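Local coordinates for protein transcription termination factor FttA (PDB 2XR1) that probably terminates archaeal transcription by cleaving nascent RNA as a zinc-dependent endonuclease and degrading the released transcript as a 5'-3' exonuclease, at residues Y267-L281 with V301-Y313. Sequence-based numbering, arbitrary orientation.
Sequences YCTPPTRDLMVLLQL and VAKTLKHTIPLDY
Arg273 and Leu305 meet because each directs its CG away from its own backbone N (chi1 -155° for the arginine, the leucine also anti), after which the arginine chain bends at chi2 and chi3. Its aliphatic part thereby crosses the leucine at about a right angle, CD of Arg273 packing against CD1 of Leu305, while CG leans on CG2 of Thr308. CD1 of Leu305 also packs on CG2 of Val277 (3.9 Å). Over one face of the guanidinium lies CD of Pro310; a weak salt bridge joins NE to OD1 of Asp274 on the same helix. From the next turn, CE of Met276 meets Thr308 tip to tip, and OG1 of Thr308 donates to O of Thr304 (2.6 Å) from above the carbonyl plane. At the far end Val301 fits between Gln280 and Leu281, its CG1 3.7 Å from OE1 of Gln280, whose NE2 bonds to Gln251. The axes of the segments 270-281 and 301-306 are antiparallel (172°) and come within 10.7 Å; with the weakly bonded outermost strand 308-310 beside and parallel to strand 266-268 in a mixed sheet, this is a right-handed beta-alpha-beta crossover of the metallo-beta-lactamase fold, lengthened by a second helix. A single hydrogen bond spans the segments here, Leu311 N to Cys268 O (2.9 Å, 158° at the hydrogen). Tyr267 and Ile309 lie side by side on one sheet face, CE1 of Tyr267 3.9 Å from CB of Ile309, covered by helix 159-173. Beyond the sheet, CG2 of Thr269 touches CE1 of Tyr313, while Thr269 OG1 caps the helix through a weak bond from Thr272 N.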
# COMPACT_ATOMS: atom_id res chain seq x y z
N TYR B 267 1.01 13.32 18.21
CA TYR B 267 1.54 12.90 19.52
C TYR B 267 3.05 12.99 19.47
O TYR B 267 3.65 12.50 18.52
CB TYR B 267 1.21 11.46 19.87
CG TYR B 267 -0.23 11.20 20.10
CD1 TYR B 267 -0.82 11.57 21.28
CD2 TYR B 267 -1.00 10.58 19.13
CE1 TYR B 267 -2.17 11.34 21.51
CE2 TYR B 267 -2.35 10.36 19.33
CZ TYR B 267 -2.93 10.76 20.51
OH TYR B 267 -4.26 10.57 20.70
N CYS B 268 3.64 13.64 20.49
CA CYS B 268 5.09 13.76 20.62
C CYS B 268 5.44 14.09 22.04
O CYS B 268 4.58 14.24 22.85
CB CYS B 268 5.62 14.86 19.73
SG CYS B 268 5.00 16.44 20.26
N THR B 269 6.74 14.17 22.36
CA THR B 269 7.17 14.49 23.74
C THR B 269 6.99 15.97 23.97
O THR B 269 6.84 16.70 23.02
CB THR B 269 8.65 14.12 24.01
OG1 THR B 269 9.48 14.76 23.04
CG2 THR B 269 8.82 12.59 23.97
N PRO B 270 6.94 16.41 25.21
CA PRO B 270 6.79 17.88 25.43
C PRO B 270 7.88 18.76 24.80
O PRO B 270 7.58 19.80 24.24
CB PRO B 270 6.79 18.02 26.95
CG PRO B 270 6.32 16.69 27.45
CD PRO B 270 6.69 15.63 26.43
N PRO B 271 9.15 18.37 24.91
CA PRO B 271 10.16 19.19 24.28
C PRO B 271 10.06 19.17 22.75
O PRO B 271 10.31 20.19 22.10
CB PRO B 271 11.47 18.56 24.74
CG PRO B 271 11.10 17.75 25.91
CD PRO B 271 9.75 17.27 25.68
N THR B 272 9.72 18.04 22.18
CA THR B 272 9.49 17.99 20.76
C THR B 272 8.47 19.04 20.37
O THR B 272 8.60 19.72 19.38
CB THR B 272 8.97 16.59 20.33
OG1 THR B 272 10.00 15.64 20.60
CG2 THR B 272 8.63 16.53 18.88
N ARG B 273 7.41 19.14 21.15
CA ARG B 273 6.35 20.04 20.81
C ARG B 273 6.91 21.44 20.65
O ARG B 273 6.69 22.10 19.64
CB ARG B 273 5.35 20.02 21.94
CG ARG B 273 3.98 20.41 21.51
CD ARG B 273 3.61 21.76 21.96
NE ARG B 273 3.65 21.96 23.40
CZ ARG B 273 2.57 22.02 24.20
NH1 ARG B 273 1.32 21.81 23.73
NH2 ARG B 273 2.73 22.29 25.49
N ASP B 274 7.67 21.87 21.64
CA ASP B 274 8.21 23.23 21.64
C ASP B 274 9.19 23.49 20.49
O ASP B 274 9.13 24.56 19.84
CB ASP B 274 8.87 23.51 22.98
CG ASP B 274 7.87 23.53 24.15
OD1 ASP B 274 6.63 23.58 23.91
OD2 ASP B 274 8.33 23.51 25.33
N LEU B 275 10.06 22.50 20.22
CA LEU B 275 11.06 22.61 19.17
C LEU B 275 10.39 22.63 17.82
O LEU B 275 10.73 23.45 16.99
CB LEU B 275 12.09 21.50 19.26
CG LEU B 275 12.97 21.56 20.50
CD1 LEU B 275 13.69 20.22 20.83
CD2 LEU B 275 13.89 22.74 20.37
N MET B 276 9.40 21.77 17.63
CA MET B 276 8.68 21.64 16.38
C MET B 276 8.05 22.99 15.97
O MET B 276 8.12 23.40 14.81
CB MET B 276 7.58 20.60 16.54
CG MET B 276 6.53 20.59 15.42
SD MET B 276 5.55 19.05 15.49
CE MET B 276 4.45 19.39 16.88
N VAL B 277 7.42 23.67 16.93
CA VAL B 277 6.84 24.97 16.62
C VAL B 277 7.94 25.97 16.21
O VAL B 277 7.80 26.72 15.24
CB VAL B 277 6.00 25.51 17.82
CG1 VAL B 277 5.75 27.03 17.72
CG2 VAL B 277 4.68 24.75 17.89
N LEU B 278 9.04 25.95 16.96
CA LEU B 278 10.16 26.86 16.69
C LEU B 278 10.71 26.63 15.31
O LEU B 278 10.84 27.57 14.51
CB LEU B 278 11.28 26.63 17.69
CG LEU B 278 12.46 27.57 17.55
CD1 LEU B 278 12.00 28.97 17.87
CD2 LEU B 278 13.56 27.15 18.45
N LEU B 279 11.05 25.38 15.02
CA LEU B 279 11.64 25.06 13.74
C LEU B 279 10.68 25.25 12.58
O LEU B 279 11.11 25.64 11.53
CB LEU B 279 12.18 23.64 13.72
CG LEU B 279 13.33 23.31 14.66
CD1 LEU B 279 13.66 21.82 14.55
CD2 LEU B 279 14.53 24.24 14.38
N GLN B 280 9.41 24.96 12.77
CA GLN B 280 8.45 25.13 11.70
C GLN B 280 8.27 26.59 11.32
O GLN B 280 8.38 26.96 10.14
CB GLN B 280 7.11 24.49 12.07
CG GLN B 280 7.11 22.94 11.98
CD GLN B 280 5.80 22.32 12.41
OE1 GLN B 280 4.88 23.01 12.79
NE2 GLN B 280 5.70 21.00 12.34
N LEU B 281 8.01 27.45 12.31
CA LEU B 281 7.82 28.87 12.01
C LEU B 281 9.04 29.42 11.35
O LEU B 281 8.94 30.26 10.48
CB LEU B 281 7.54 29.71 13.27
CG LEU B 281 6.20 29.45 13.96
CD1 LEU B 281 6.08 30.16 15.29
CD2 LEU B 281 5.06 29.87 13.05
N VAL B 301 0.66 26.05 11.27
CA VAL B 301 1.47 25.71 12.45
C VAL B 301 0.57 25.88 13.67
O VAL B 301 0.53 25.02 14.52
CB VAL B 301 2.74 26.61 12.54
CG1 VAL B 301 3.57 26.29 13.78
CG2 VAL B 301 3.57 26.46 11.29
N ALA B 302 -0.21 26.94 13.72
CA ALA B 302 -1.18 27.11 14.80
C ALA B 302 -2.15 25.92 14.91
O ALA B 302 -2.42 25.38 16.01
CB ALA B 302 -1.95 28.40 14.63
N LYS B 303 -2.67 25.51 13.76
CA LYS B 303 -3.60 24.40 13.72
C LYS B 303 -2.95 23.11 14.19
O LYS B 303 -3.59 22.31 14.86
CB LYS B 303 -4.14 24.23 12.31
CG LYS B 303 -5.39 23.35 12.25
CD LYS B 303 -6.13 23.50 10.93
CE LYS B 303 -7.57 23.00 11.00
NZ LYS B 303 -7.70 21.67 11.71
N THR B 304 -1.68 22.89 13.83
CA THR B 304 -0.98 21.70 14.27
C THR B 304 -0.78 21.71 15.78
O THR B 304 -0.83 20.64 16.42
CB THR B 304 0.42 21.61 13.64
OG1 THR B 304 0.29 21.53 12.22
CG2 THR B 304 1.19 20.42 14.14
N LEU B 305 -0.49 22.89 16.34
CA LEU B 305 -0.24 22.99 17.77
C LEU B 305 -1.53 22.74 18.56
O LEU B 305 -1.50 22.13 19.60
CB LEU B 305 0.37 24.35 18.11
CG LEU B 305 0.66 24.72 19.56
CD1 LEU B 305 1.65 23.76 20.19
CD2 LEU B 305 1.19 26.16 19.61
N LYS B 306 -2.66 23.23 18.05
CA LYS B 306 -3.97 23.00 18.69
C LYS B 306 -4.30 21.53 18.71
O LYS B 306 -5.12 21.08 19.50
CB LYS B 306 -5.09 23.72 17.94
CG LYS B 306 -5.20 25.14 18.27
CD LYS B 306 -6.44 25.80 17.67
CE LYS B 306 -6.22 26.29 16.23
NZ LYS B 306 -7.04 27.45 15.92
N HIS B 307 -3.69 20.78 17.80
CA HIS B 307 -3.92 19.34 17.76
C HIS B 307 -2.78 18.56 18.34
O HIS B 307 -2.79 17.34 18.26
CB HIS B 307 -4.15 18.90 16.30
CG HIS B 307 -5.44 19.38 15.73
ND1 HIS B 307 -5.65 20.70 15.39
CD2 HIS B 307 -6.60 18.73 15.46
CE1 HIS B 307 -6.89 20.84 14.94
NE2 HIS B 307 -7.48 19.66 14.96
N THR B 308 -1.79 19.21 18.93
CA THR B 308 -0.70 18.44 19.48
C THR B 308 -1.00 18.01 20.93
O THR B 308 -1.40 18.83 21.77
CB THR B 308 0.63 19.20 19.45
OG1 THR B 308 0.91 19.62 18.11
CG2 THR B 308 1.79 18.30 19.92
N ILE B 309 -0.75 16.72 21.21
CA ILE B 309 -0.92 16.16 22.55
C ILE B 309 0.40 15.58 23.07
O ILE B 309 0.83 14.52 22.67
CB ILE B 309 -2.02 15.10 22.56
CG1 ILE B 309 -3.32 15.65 21.95
CG2 ILE B 309 -2.24 14.62 23.96
CD1 ILE B 309 -4.34 14.59 21.64
N PRO B 310 1.07 16.29 23.96
CA PRO B 310 2.35 15.76 24.41
C PRO B 310 2.20 14.60 25.33
O PRO B 310 1.29 14.60 26.11
CB PRO B 310 2.94 16.91 25.21
CG PRO B 310 1.73 17.79 25.61
CD PRO B 310 0.80 17.67 24.45
N LEU B 311 3.12 13.64 25.25
CA LEU B 311 3.20 12.52 26.16
C LEU B 311 4.60 12.40 26.66
O LEU B 311 5.55 12.51 25.87
CB LEU B 311 2.88 11.25 25.43
CG LEU B 311 1.62 11.26 24.58
CD1 LEU B 311 1.53 9.86 23.95
CD2 LEU B 311 0.40 11.64 25.41
N ASP B 312 4.75 12.11 27.94
CA ASP B 312 6.07 11.86 28.50
C ASP B 312 6.56 10.44 28.21
O ASP B 312 5.77 9.50 27.93
CB ASP B 312 6.05 12.14 29.99
CG ASP B 312 5.94 13.65 30.31
OD1 ASP B 312 6.91 14.39 30.09
OD2 ASP B 312 4.88 14.13 30.79
N TYR B 313 7.89 10.26 28.26
CA TYR B 313 8.45 8.93 28.22
C TYR B 313 7.73 7.99 29.20
O TYR B 313 7.36 8.39 30.33
CB TYR B 313 9.92 8.96 28.60
CG TYR B 313 10.83 9.71 27.67
CD1 TYR B 313 10.59 9.78 26.31
CD2 TYR B 313 11.98 10.30 28.15
CE1 TYR B 313 11.46 10.46 25.45
CE2 TYR B 313 12.85 10.95 27.30
CZ TYR B 313 12.59 11.03 25.96
OH TYR B 313 13.45 11.72 25.10